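Local structure of ribosomal silencing factor RsfS (Bacillus halodurans, 2O5A) at residues E5-A10 with G83-H88; K46-I51 with V89-E94; E65-E70 with L79-D84. The protein probably acts as a ribosomal silencing factor, binding ribosomal protein uL14 and keeping the 30S and 50S subunits apart so that translation is repressed. All coordinates share one frame; numbering follows the deposited sequence.

Contact 1. Residues E5-A10 with G83-H88; sequences ELLQLA and GDVVVH
Leu-6, Leu-7 and Ala-10 lie on the side of helix 4-16 that rests on Val-85 and Val-87. This is helix-on-sheet packing of an alpha/beta fold. The strand is the central one of the mixed five-stranded sheet. Helix and strand run nearly the same way, with 21° between the axes of the two short segments; the two axes approach to 9.1 Å. The tight part is apolar and centres on Val-85. Its CG1 is anti to the backbone N (chi1 164°) and its CG2 lies beside that N, which spreads the two methyls along the helix. CG2 reaches the helix backbone, 3.9 Å from Leu-7 N, and also meets Leu-7 CB. CG1 is turned to the next helical turn and meets Ala-10 CB at 4.4 Å. Leu-6 runs alongside Val-85, pointing the other way, and sets its CD1 3.8 Å from Val-85 CB. Other residues close off this part. Phe-36 of the neighbouring strand touches both Leu-7 and Val-85, and Leu-55 of helix 45-61 touches both Ala-10 and Val-87. The loose part is at the start of the strand. Leu-6 and Asp-84 are both partly exposed there, and Leu-6 CD1 comes no closer to Asp-84 CB than 4.5 Å. The side chain of Asp-84 comes, at its nearest atom, within about 3 Å of a bound manganese ion, so a metal site borders the hydrophobic layer. At the other, buried end the two chains stand farther apart, and the methyl of Ala-10 fills the step: its CB is 4.0 Å from Val-87 CG2.

Contact 2. Residues K46-I51 with V89-E94; sequences KQVQAI and VFHKDE
His-91 lies against Val-48 of the helix, and its carbonyl O accepts from Glu-94 N at 2.6 Å. That bond closes a type I beta turn at the end of strand 85-91. The strand belongs to the sheet of an alpha/beta fold, and helix 45-61 packs on it. The two run almost antiparallel, at 175° for the short segments. Their contact is buried and apolar. Val-48 carries most of it from the helix. Its CG1 is anti to the backbone N (chi1 171°). The side chain lies alongside Val-89, tip pointing the other way, CG1 to CG1 at 3.6 Å. Its CG2 is turned further along the strand, to the peptide between Phe-90 and His-91. There it sits 3.5 Å from Phe-90 O and 3.7 Å from His-91 CA. An alanine here would probably open a gap under the strand end and leave Val-89 CG1 and the His-91 backbone without this apolar neighbour. The side chain of Phe-90 leaves the backbone on the side away from the helix, and its ring stacks on Trp-77. Glu-94, beyond the turn, packs on Asn-99 of the second subunit. One helical turn after Val-48, Ile-51 crosses Val-89 obliquely and also touches Ala-19. Val-89 thus sits between two helix residues: its CG1 lies near both, while its CG2 meets Ile-51 CG2 at 3.7 Å.

Contact 3. Residues E65-E70 with L79-D84; sequences EIKRLE and LIDLGD
Arg-68 grips one carboxylate oxygen of Asp-81 with two nitrogens, in a salt bridge. Arg-68 NE reaches Asp-81 OD2 at 3.0 Å, in the guanidinium plane, and uses the anti lone pair of that oxygen. Arg-68 NH2 reaches the same Asp-81 OD2 at 3.1 Å, from above the carboxylate plane. The two planes stand 65° apart. The bend of the arginine chain at chi3 (-67°) turns this edge to the aspartate. Leu-79 CD2 lies over one face of the guanidinium, 4.1 Å above its plane. The other carboxylate oxygen is also used: Asp-81 OD1 accepts from Gly-83 N at 3.0 Å, which makes an Asx turn. Gly-83 has backbone angles that call for glycine. The two strands, 68-70 and 77-81, form a beta hairpin at one edge of the sheet. A classic beta bulge lies at its end, where Lys-67 and Arg-68 both face Asp-81. Asp-81 O takes Lys-67 N at 2.7 Å and, weakly, Arg-68 N. Asp-81 N gives its hydrogen to Arg-68 O. Beyond the non-hydrogen-bonded pair Leu-69 and Ile-80, the backbone N and O of Glu-70 pair with the backbone O and N of Leu-79. Lys-102 of the second subunit packs on Arg-68, Glu-70 and Leu-79. Away from the salt bridge, Ile-66 and Leu-82 run next to each other, pointing the same way, with Ile-66 CG1 3.9 Å from Leu-82 CD2, and both touch Ala-59 of helix 45-61.

From the N terminus, helix 4-16 opens the longest loop. Contact 1 closes it on strand 85-91, with 72 residues between its segments. Contact 2 starts within that loop, on helix 45-61, and closes past its end, so the two cross. Contact 3 closes a short hairpin, with eight residues between its segments. It lies within the span of contact 2 and ends on the same stretch as contact 1, sharing Gly-83 and Asp-84. Contacts 1 and 2 use opposite ends of strand 85-91, their centres about 17 Å apart. Contact 3 adds the edge strand. A probable hydrogen bond from Ile-80 N to Val-87 O (2.9 Å) joins it to contact 1. Together they tie two helices and three strands of one sheet.

Contact 1. Residues E5-A10 with G83-H88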
loop_
_atom_site.group_PDB
_atom_site.type_symbol
_atom_site.label_atom_id
_atom_site.label_comp_id
_atom_site.label_asym_id
_atom_site.label_seq_id
_atom_site.Cartn_x
_atom_site.Cartn_y
_atom_site.Cartn_z
ATOM N N GLU A 5 7.542 15.803 -15.975
ATOM C CA GLU A 5 6.966 15.709 -17.311
ATOM C C GLU A 5 5.866 14.658 -17.385
ATOM O O GLU A 5 4.811 14.899 -17.970
ATOM C CB GLU A 5 8.054 15.401 -18.344
ATOM C CG GLU A 5 8.971 16.578 -18.629
ATOM C CD GLU A 5 10.288 16.490 -17.885
ATOM O OE1 GLU A 5 11.096 17.435 -17.996
ATOM O OE2 GLU A 5 10.518 15.477 -17.193
ATOM N N LEU A 6 6.112 13.492 -16.796
ATOM C CA LEU A 6 5.117 12.427 -16.796
ATOM C C LEU A 6 4.088 12.776 -15.727
ATOM O O LEU A 6 2.881 12.646 -15.937
ATOM C CB LEU A 6 5.765 11.083 -16.454
ATOM C CG LEU A 6 5.457 9.874 -17.346
ATOM C CD1 LEU A 6 5.526 8.608 -16.499
ATOM C CD2 LEU A 6 4.076 10.002 -17.970
ATOM N N LEU A 7 4.588 13.229 -14.581
ATOM C CA LEU A 7 3.747 13.602 -13.451
ATOM C C LEU A 7 2.735 14.683 -13.819
ATOM O O LEU A 7 1.555 14.566 -13.491
ATOM C CB LEU A 7 4.621 14.073 -12.287
ATOM C CG LEU A 7 3.935 14.293 -10.937
ATOM C CD1 LEU A 7 3.164 13.045 -10.534
ATOM C CD2 LEU A 7 4.984 14.635 -9.891
ATOM N N GLN A 8 3.191 15.739 -14.490
ATOM C CA GLN A 8 2.286 16.809 -14.899
ATOM C C GLN A 8 1.328 16.269 -15.945
ATOM O O GLN A 8 0.197 16.735 -16.074
ATOM C CB GLN A 8 3.050 17.991 -15.503
ATOM C CG GLN A 8 3.426 19.080 -14.520
ATOM C CD GLN A 8 3.574 20.430 -15.197
ATOM O OE1 GLN A 8 4.307 20.569 -16.177
ATOM N NE2 GLN A 8 2.874 21.433 -14.679
ATOM N N LEU A 9 1.801 15.280 -16.696
ATOM C CA LEU A 9 1.004 14.656 -17.740
ATOM C C LEU A 9 -0.140 13.890 -17.083
ATOM O O LEU A 9 -1.279 13.927 -17.551
ATOM C CB LEU A 9 1.876 13.699 -18.558
ATOM C CG LEU A 9 1.339 13.216 -19.906
ATOM C CD1 LEU A 9 1.058 14.408 -20.806
ATOM C CD2 LEU A 9 2.360 12.299 -20.555
ATOM N N ALA A 10 0.175 13.207 -15.987
ATOM C CA ALA A 10 -0.811 12.429 -15.250
ATOM C C ALA A 10 -1.743 13.332 -14.446
ATOM O O ALA A 10 -2.944 13.076 -14.360
ATOM C CB ALA A 10 -0.105 11.443 -14.325
ATOM N N GLY A 83 5.172 3.639 -15.292
ATOM C CA GLY A 83 6.616 3.558 -15.192
ATOM C C GLY A 83 7.169 4.390 -14.053
ATOM O O GLY A 83 7.028 4.032 -12.882
ATOM N N ASP A 84 7.804 5.504 -14.393
ATOM C CA ASP A 84 8.377 6.393 -13.392
ATOM C C ASP A 84 7.289 6.951 -12.485
ATOM O O ASP A 84 7.560 7.392 -11.368
ATOM C CB ASP A 84 9.112 7.539 -14.075
ATOM C CG ASP A 84 10.292 7.065 -14.903
ATOM O OD1 ASP A 84 11.180 6.392 -14.341
ATOM O OD2 ASP A 84 10.331 7.371 -16.114
ATOM N N VAL A 85 6.055 6.934 -12.980
ATOM C CA VAL A 85 4.911 7.420 -12.220
ATOM C C VAL A 85 3.839 6.341 -12.153
ATOM O O VAL A 85 3.558 5.663 -13.143
ATOM C CB VAL A 85 4.292 8.692 -12.856
ATOM C CG1 VAL A 85 2.896 8.936 -12.289
ATOM C CG2 VAL A 85 5.179 9.895 -12.579
ATOM N N VAL A 86 3.252 6.182 -10.974
ATOM C CA VAL A 86 2.197 5.202 -10.764
ATOM C C VAL A 86 1.000 5.935 -10.186
ATOM O O VAL A 86 1.091 6.540 -9.119
ATOM C CB VAL A 86 2.641 4.104 -9.780
ATOM C CG1 VAL A 86 1.471 3.186 -9.462
ATOM C CG2 VAL A 86 3.788 3.310 -10.377
ATOM N N VAL A 87 -0.121 5.884 -10.895
ATOM C CA VAL A 87 -1.326 6.566 -10.446
ATOM C C VAL A 87 -2.296 5.635 -9.730
ATOM O O VAL A 87 -2.520 4.501 -10.154
ATOM C CB VAL A 87 -2.068 7.219 -11.633
ATOM C CG1 VAL A 87 -3.215 8.083 -11.123
ATOM C CG2 VAL A 87 -1.098 8.046 -12.459
ATOM N N HIS A 88 -2.866 6.134 -8.637
ATOM C CA HIS A 88 -3.835 5.382 -7.851
ATOM C C HIS A 88 -5.151 6.148 -7.818
ATOM O O HIS A 88 -5.245 7.208 -7.200
ATOM C CB HIS A 88 -3.338 5.179 -6.417
ATOM C CG HIS A 88 -2.188 4.225 -6.303
ATOM N ND1 HIS A 88 -0.902 4.566 -6.657
ATOM C CD2 HIS A 88 -2.135 2.946 -5.869
ATOM C CE1 HIS A 88 -0.101 3.534 -6.444
ATOM N NE2 HIS A 88 -0.828 2.536 -5.967
#

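Contact 2. Residues K46-I51 with V89-E94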
loop_
_atom_site.group_PDB
_atom_site.type_symbol
_atom_site.label_atom_id
_atom_site.label_comp_id
_atom_site.label_asym_id
_atom_site.label_seq_id
_atom_site.Cartn_x
_atom_site.Cartn_y
_atom_site.Cartn_z
ATOM N N LYS A 46 -18.284 5.172 -11.780
ATOM C CA LYS A 46 -18.276 5.683 -13.149
ATOM C C LYS A 46 -17.243 6.795 -13.269
ATOM O O LYS A 46 -16.577 6.927 -14.296
ATOM C CB LYS A 46 -19.650 6.238 -13.535
ATOM C CG LYS A 46 -19.666 6.892 -14.915
ATOM C CD LYS A 46 -20.944 7.673 -15.154
ATOM C CE LYS A 46 -20.935 8.333 -16.523
ATOM N NZ LYS A 46 -22.158 9.149 -16.753
ATOM N N GLN A 47 -17.115 7.601 -12.219
ATOM C CA GLN A 47 -16.158 8.701 -12.235
ATOM C C GLN A 47 -14.740 8.166 -12.095
ATOM O O GLN A 47 -13.809 8.708 -12.681
ATOM C CB GLN A 47 -16.433 9.684 -11.096
ATOM C CG GLN A 47 -15.858 11.073 -11.351
ATOM C CD GLN A 47 -15.547 11.827 -10.077
ATOM O OE1 GLN A 47 -16.103 11.540 -9.018
ATOM N NE2 GLN A 47 -14.661 12.810 -10.175
ATOM N N VAL A 48 -14.584 7.107 -11.308
ATOM C CA VAL A 48 -13.272 6.504 -11.104
ATOM C C VAL A 48 -12.747 5.932 -12.417
ATOM O O VAL A 48 -11.565 6.071 -12.735
ATOM C CB VAL A 48 -13.335 5.378 -10.052
ATOM C CG1 VAL A 48 -12.020 4.615 -10.026
ATOM C CG2 VAL A 48 -13.628 5.970 -8.682
ATOM N N GLN A 49 -13.632 5.292 -13.176
ATOM C CA GLN A 49 -13.251 4.712 -14.456
ATOM C C GLN A 49 -13.002 5.794 -15.500
ATOM O O GLN A 49 -12.172 5.625 -16.390
ATOM C CB GLN A 49 -14.332 3.744 -14.944
ATOM C CG GLN A 49 -14.283 2.388 -14.257
ATOM C CD GLN A 49 -15.424 1.474 -14.657
ATOM O OE1 GLN A 49 -15.413 0.283 -14.351
ATOM N NE2 GLN A 49 -16.421 2.030 -15.337
ATOM N N ALA A 50 -13.722 6.907 -15.388
ATOM C CA ALA A 50 -13.551 8.007 -16.327
ATOM C C ALA A 50 -12.130 8.547 -16.185
ATOM O O ALA A 50 -11.447 8.813 -17.172
ATOM C CB ALA A 50 -14.562 9.106 -16.033
ATOM N N ILE A 51 -11.694 8.691 -14.939
ATOM C CA ILE A 51 -10.362 9.189 -14.635
ATOM C C ILE A 51 -9.315 8.221 -15.163
ATOM O O ILE A 51 -8.408 8.607 -15.901
ATOM C CB ILE A 51 -10.165 9.322 -13.120
ATOM C CG1 ILE A 51 -11.215 10.287 -12.564
ATOM C CG2 ILE A 51 -8.727 9.717 -12.812
ATOM C CD1 ILE A 51 -11.194 10.509 -11.084
ATOM N N VAL A 89 -6.162 5.610 -8.487
ATOM C CA VAL A 89 -7.470 6.248 -8.527
ATOM C C VAL A 89 -8.440 5.473 -7.644
ATOM O O VAL A 89 -8.909 4.397 -8.016
ATOM C CB VAL A 89 -8.028 6.292 -9.970
ATOM C CG1 VAL A 89 -9.368 7.012 -9.990
ATOM C CG2 VAL A 89 -7.037 6.996 -10.888
ATOM N N PHE A 90 -8.735 6.022 -6.470
ATOM C CA PHE A 90 -9.643 5.376 -5.535
ATOM C C PHE A 90 -11.074 5.875 -5.647
ATOM O O PHE A 90 -11.342 6.935 -6.209
ATOM C CB PHE A 90 -9.199 5.604 -4.087
ATOM C CG PHE A 90 -7.891 4.966 -3.733
ATOM C CD1 PHE A 90 -6.690 5.554 -4.112
ATOM C CD2 PHE A 90 -7.861 3.790 -2.994
ATOM C CE1 PHE A 90 -5.475 4.980 -3.755
ATOM C CE2 PHE A 90 -6.652 3.208 -2.632
ATOM C CZ PHE A 90 -5.457 3.805 -3.011
ATOM N N HIS A 91 -11.987 5.084 -5.097
ATOM C CA HIS A 91 -13.396 5.438 -5.054
ATOM C C HIS A 91 -13.495 6.084 -3.678
ATOM O O HIS A 91 -12.982 5.537 -2.702
ATOM C CB HIS A 91 -14.266 4.179 -5.131
ATOM C CG HIS A 91 -15.735 4.452 -5.042
ATOM N ND1 HIS A 91 -16.339 4.919 -3.893
ATOM C CD2 HIS A 91 -16.725 4.319 -5.957
ATOM C CE1 HIS A 91 -17.635 5.060 -4.106
ATOM N NE2 HIS A 91 -17.894 4.705 -5.348
ATOM N N LYS A 92 -14.135 7.244 -3.598
ATOM C CA LYS A 92 -14.247 7.957 -2.330
ATOM C C LYS A 92 -14.594 7.065 -1.136
ATOM O O LYS A 92 -14.278 7.403 0.004
ATOM C CB LYS A 92 -15.276 9.089 -2.450
ATOM C CG LYS A 92 -16.652 8.758 -1.901
ATOM C CD LYS A 92 -17.587 9.947 -2.031
ATOM C CE LYS A 92 -18.727 9.858 -1.032
ATOM N NZ LYS A 92 -19.531 8.619 -1.210
ATOM N N ASP A 93 -15.234 5.927 -1.396
ATOM C CA ASP A 93 -15.614 5.010 -0.323
ATOM C C ASP A 93 -14.633 3.868 -0.072
ATOM O O ASP A 93 -14.878 3.019 0.786
ATOM C CB ASP A 93 -17.003 4.419 -0.592
ATOM C CG ASP A 93 -18.114 5.441 -0.455
ATOM O OD1 ASP A 93 -18.051 6.265 0.483
ATOM O OD2 ASP A 93 -19.056 5.415 -1.275
ATOM N N GLU A 94 -13.527 3.838 -0.810
ATOM C CA GLU A 94 -12.535 2.780 -0.633
ATOM C C GLU A 94 -11.786 2.972 0.685
ATOM O O GLU A 94 -11.267 4.053 0.958
ATOM C CB GLU A 94 -11.544 2.778 -1.801
ATOM C CG GLU A 94 -10.669 1.532 -1.876
ATOM C CD GLU A 94 -11.483 0.253 -1.972
ATOM O OE1 GLU A 94 -10.880 -0.837 -2.061
ATOM O OE2 GLU A 94 -12.725 0.340 -1.958
#

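Contact 3. Residues E65-E70 with L79-D84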
loop_
_atom_site.group_PDB
_atom_site.type_symbol
_atom_site.label_atom_id
_atom_site.label_comp_id
_atom_site.label_asym_id
_atom_site.label_seq_id
_atom_site.Cartn_x
_atom_site.Cartn_y
_atom_site.Cartn_z
ATOM N N GLU A 65 4.185 3.787 -22.386
ATOM C CA GLU A 65 3.786 2.442 -22.184
ATOM C C GLU A 65 3.204 2.227 -20.848
ATOM O O GLU A 65 3.825 2.479 -19.871
ATOM C CB GLU A 65 4.948 1.505 -22.325
ATOM C CG GLU A 65 5.976 1.873 -23.379
ATOM C CD GLU A 65 5.610 1.437 -24.783
ATOM O OE1 GLU A 65 5.658 2.261 -25.711
ATOM O OE2 GLU A 65 5.289 0.268 -24.957
ATOM N N ILE A 66 1.991 1.710 -20.823
ATOM C CA ILE A 66 1.305 1.432 -19.567
ATOM C C ILE A 66 1.749 0.045 -19.125
ATOM O O ILE A 66 1.411 -0.959 -19.755
ATOM C CB ILE A 66 -0.233 1.444 -19.729
ATOM C CG1 ILE A 66 -0.705 2.837 -20.153
ATOM C CG2 ILE A 66 -0.901 1.059 -18.416
ATOM C CD1 ILE A 66 -2.192 2.934 -20.416
ATOM N N LYS A 67 2.515 -0.001 -18.044
ATOM C CA LYS A 67 3.027 -1.259 -17.526
ATOM C C LYS A 67 1.958 -2.074 -16.811
ATOM O O LYS A 67 1.908 -3.298 -16.945
ATOM C CB LYS A 67 4.204 -0.983 -16.589
ATOM C CG LYS A 67 5.288 -0.141 -17.241
ATOM C CD LYS A 67 6.603 -0.227 -16.494
ATOM C CE LYS A 67 7.716 0.400 -17.315
ATOM N NZ LYS A 67 9.062 0.054 -16.788
ATOM N N ARG A 68 1.101 -1.393 -16.059
ATOM C CA ARG A 68 0.035 -2.066 -15.333
ATOM C C ARG A 68 -1.254 -1.260 -15.273
ATOM O O ARG A 68 -1.248 -0.034 -15.370
ATOM C CB ARG A 68 0.476 -2.387 -13.902
ATOM C CG ARG A 68 1.388 -3.594 -13.761
ATOM C CD ARG A 68 1.601 -3.916 -12.291
ATOM N NE ARG A 68 2.353 -2.868 -11.604
ATOM C CZ ARG A 68 2.329 -2.669 -10.290
ATOM N NH1 ARG A 68 1.586 -3.442 -9.511
ATOM N NH2 ARG A 68 3.052 -1.697 -9.752
ATOM N N LEU A 69 -2.357 -1.978 -15.113
ATOM C CA LEU A 69 -3.682 -1.388 -15.000
ATOM C C LEU A 69 -4.529 -2.463 -14.338
ATOM O O LEU A 69 -4.868 -3.471 -14.956
ATOM C CB LEU A 69 -4.240 -1.026 -16.378
ATOM C CG LEU A 69 -5.555 -0.242 -16.349
ATOM C CD1 LEU A 69 -5.631 0.684 -17.550
ATOM C CD2 LEU A 69 -6.729 -1.204 -16.318
ATOM N N GLU A 70 -4.854 -2.245 -13.067
ATOM C CA GLU A 70 -5.623 -3.224 -12.314
ATOM C C GLU A 70 -6.775 -2.607 -11.529
ATOM O O GLU A 70 -6.681 -1.481 -11.041
ATOM C CB GLU A 70 -4.684 -3.970 -11.361
ATOM C CG GLU A 70 -3.447 -4.536 -12.052
ATOM C CD GLU A 70 -2.512 -5.253 -11.101
ATOM O OE1 GLU A 70 -1.402 -5.631 -11.531
ATOM O OE2 GLU A 70 -2.886 -5.445 -9.926
ATOM N N LEU A 79 -5.220 0.946 -10.414
ATOM C CA LEU A 79 -3.797 1.249 -10.420
ATOM C C LEU A 79 -3.309 1.304 -11.861
ATOM O O LEU A 79 -3.446 0.336 -12.609
ATOM C CB LEU A 79 -3.025 0.181 -9.633
ATOM C CG LEU A 79 -1.519 0.371 -9.416
ATOM C CD1 LEU A 79 -1.058 -0.519 -8.274
ATOM C CD2 LEU A 79 -0.753 0.056 -10.692
ATOM N N ILE A 80 -2.756 2.448 -12.248
ATOM C CA ILE A 80 -2.242 2.633 -13.597
ATOM C C ILE A 80 -0.740 2.848 -13.513
ATOM O O ILE A 80 -0.282 3.916 -13.105
ATOM C CB ILE A 80 -2.878 3.863 -14.274
ATOM C CG1 ILE A 80 -4.401 3.752 -14.228
ATOM C CG2 ILE A 80 -2.411 3.964 -15.720
ATOM C CD1 ILE A 80 -4.990 3.944 -12.849
ATOM N N ASP A 81 0.025 1.832 -13.892
ATOM C CA ASP A 81 1.478 1.914 -13.849
ATOM C C ASP A 81 2.012 2.526 -15.142
ATOM O O ASP A 81 1.958 1.902 -16.203
ATOM C CB ASP A 81 2.080 0.523 -13.660
ATOM C CG ASP A 81 3.500 0.567 -13.133
ATOM O OD1 ASP A 81 4.193 1.579 -13.376
ATOM O OD2 ASP A 81 3.926 -0.413 -12.487
ATOM N N LEU A 82 2.530 3.747 -15.049
ATOM C CA LEU A 82 3.073 4.435 -16.214
ATOM C C LEU A 82 4.599 4.425 -16.197
ATOM O O LEU A 82 5.241 5.115 -16.991
ATOM C CB LEU A 82 2.572 5.881 -16.258
ATOM C CG LEU A 82 1.055 6.088 -16.317
ATOM C CD1 LEU A 82 0.746 7.577 -16.242
ATOM C CD2 LEU A 82 0.492 5.489 -17.597
ATOM N N GLY A 83 5.172 3.639 -15.292
ATOM C CA GLY A 83 6.616 3.558 -15.192
ATOM C C GLY A 83 7.169 4.390 -14.053
ATOM O O GLY A 83 7.028 4.032 -12.882
ATOM N N ASP A 84 7.804 5.504 -14.393
ATOM C CA ASP A 84 8.377 6.393 -13.392
ATOM C C ASP A 84 7.289 6.951 -12.485
ATOM O O ASP A 84 7.560 7.392 -11.368
ATOM C CB ASP A 84 9.112 7.539 -14.075
ATOM C CG ASP A 84 10.292 7.065 -14.903
ATOM O OD1 ASP A 84 11.180 6.392 -14.341
ATOM O OD2 ASP A 84 10.331 7.371 -16.114
#